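Local coordinates for DUF411 domain-containing protein (Pseudomonas aeruginosa, PDB 6WIS) that probably contributes to bacterial copper resistance, binding copper ions in a cysteine-bridged tetranuclear cluster, at residues A[21-25]-A[26-30]. Residues are numbered along the deposited sequence; the frame is centred on the assembly and turned at random.
With ZN (zinc ion), chain J; ZN (zinc ion), chain M.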
loop_
_atom_site.group_PDB
_atom_site.type_symbol
_atom_site.label_atom_id
_atom_site.label_comp_id
_atom_site.label_asym_id
_atom_site.label_seq_id
_atom_site.Cartn_x
_atom_site.Cartn_y
_atom_site.Cartn_z
ATOM N N LYS A 21 5.842 1.832 10.510
ATOM C CA LYS A 21 6.503 2.851 11.326
ATOM C C LYS A 21 6.671 4.157 10.562
ATOM O O LYS A 21 6.530 5.229 11.148
ATOM C CB LYS A 21 7.844 2.319 11.855
ATOM C CG LYS A 21 7.650 1.334 13.017
ATOM C CD LYS A 21 8.938 0.689 13.527
ATOM C CE LYS A 21 9.834 1.713 14.214
ATOM N NZ LYS A 21 10.996 1.107 14.938
ATOM N N HIS A 22 6.906 4.091 9.245
ATOM C CA HIS A 22 6.945 5.296 8.415
ATOM C C HIS A 22 5.586 5.991 8.360
ATOM O O HIS A 22 5.514 7.231 8.346
ATOM C CB HIS A 22 7.402 4.945 6.988
ATOM C CG HIS A 22 8.858 4.619 6.871
ATOM N ND1 HIS A 22 9.757 5.450 6.242
ATOM C CD2 HIS A 22 9.571 3.545 7.288
ATOM C CE1 HIS A 22 10.958 4.905 6.273
ATOM N NE2 HIS A 22 10.875 3.753 6.908
ATOM N N LEU A 23 4.500 5.216 8.276
ATOM C CA LEU A 23 3.168 5.814 8.302
ATOM C C LEU A 23 2.910 6.514 9.624
ATOM O O LEU A 23 2.396 7.638 9.650
ATOM C CB LEU A 23 2.084 4.752 8.050
ATOM C CG LEU A 23 2.086 4.049 6.688
ATOM C CD1 LEU A 23 0.882 3.139 6.576
ATOM C CD2 LEU A 23 2.097 5.057 5.551
ATOM N N GLU A 24 3.229 5.845 10.735
ATOM C CA GLU A 24 3.045 6.435 12.058
ATOM C C GLU A 24 3.819 7.739 12.198
ATOM O O GLU A 24 3.293 8.730 12.724
ATOM C CB GLU A 24 3.481 5.441 13.134
ATOM C CG GLU A 24 2.618 4.217 13.185
ATOM C CD GLU A 24 3.043 3.268 14.274
ATOM O OE1 GLU A 24 4.261 3.161 14.543
ATOM O OE2 GLU A 24 2.152 2.627 14.865
ATOM N N ALA A 25 5.082 7.747 11.759
ATOM C CA ALA A 25 5.875 8.972 11.728
ATOM C C ALA A 25 5.290 10.015 10.791
ATOM O O ALA A 25 5.694 11.179 10.855
ATOM C CB ALA A 25 7.323 8.675 11.314
ATOM N N ASN A 26 4.366 9.637 9.915
ATOM C CA ASN A 26 3.679 10.604 9.075
ATOM C C ASN A 26 2.310 10.988 9.625
ATOM O O ASN A 26 1.550 11.685 8.944
ATOM C CB ASN A 26 3.561 10.070 7.647
ATOM C CG ASN A 26 4.830 10.269 6.862
ATOM O OD1 ASN A 26 5.063 11.354 6.335
ATOM N ND2 ASN A 26 5.677 9.233 6.800
ATOM N N GLY A 27 1.986 10.571 10.850
ATOM C CA GLY A 27 0.743 10.966 11.475
ATOM C C GLY A 27 -0.413 9.995 11.344
ATOM O O GLY A 27 -1.486 10.260 11.913
ATOM N N PHE A 28 -0.249 8.889 10.617
ATOM C CA PHE A 28 -1.325 7.904 10.528
ATOM C C PHE A 28 -1.477 7.157 11.848
ATOM O O PHE A 28 -0.492 6.724 12.458
ATOM C CB PHE A 28 -1.054 6.884 9.426
ATOM C CG PHE A 28 -1.210 7.412 8.026
ATOM C CD1 PHE A 28 -0.256 8.240 7.468
ATOM C CD2 PHE A 28 -2.279 7.018 7.246
ATOM C CE1 PHE A 28 -0.382 8.688 6.178
ATOM C CE2 PHE A 28 -2.422 7.480 5.959
ATOM C CZ PHE A 28 -1.464 8.318 5.421
ATOM N N LYS A 29 -2.721 6.977 12.276
ATOM C CA LYS A 29 -3.032 5.959 13.271
ATOM C C LYS A 29 -3.169 4.607 12.562
ATOM O O LYS A 29 -3.956 4.476 11.615
ATOM C CB LYS A 29 -4.312 6.337 14.009
ATOM C CG LYS A 29 -4.827 5.269 14.955
ATOM N N VAL A 30 -2.391 3.612 12.989
ATOM C CA VAL A 30 -2.320 2.320 12.309
ATOM C C VAL A 30 -2.817 1.239 13.258
ATOM O O VAL A 30 -2.379 1.173 14.413
ATOM C CB VAL A 30 -0.882 2.008 11.829
ATOM C CG1 VAL A 30 -0.846 0.723 10.981
ATOM C CG2 VAL A 30 -0.307 3.181 11.015
HETATM ZN ZN ZN J . 12.298 2.375 7.315
HETATM ZN ZN ZN M . 3.543 0.778 15.885
#
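A Schellman motif ends helix 14-24 where Leu23 and Glu24 meet Gly27 and Phe28. Phe28 N reaches back to Leu23 O (3.1 Å) and Gly27 N to Glu24 O (2.9 Å), the latter closing a type I turn. Gly27 is the C-prime residue, and its positive phi (96°) would press a side chain against the preceding carbonyl. Leu23 O accepts a second, bent bond from Asn26 N (2.8 Å, 134° at the hydrogen), from the opposite face of the carbonyl plane to Phe28 N. With CG beside the backbone N (chi1 -81°), the Asn26 amide turns back toward His22 O, which lies close to its plane; ND2 is 2.5 Å from that oxygen, so short that the bond is doubtful. Leu23 CD2 lies over one face of the Phe28 ring, and Val30 CG2 meets Glu24 CG (3.8 Å), the side chains crossing at about a right angle. The extended Glu24 puts OE2 a long 2.5 Å from a zinc ion. His22 NE2 binds another zinc (2.0 Å), shared with Asp18 and Glu98. The turn links helix 14-24 to strand 29-34 in a beta-alpha-beta unit, with Leu23 and Phe28 packed on Ile5 of strand 4-9 and Ile73 of helix 70-77.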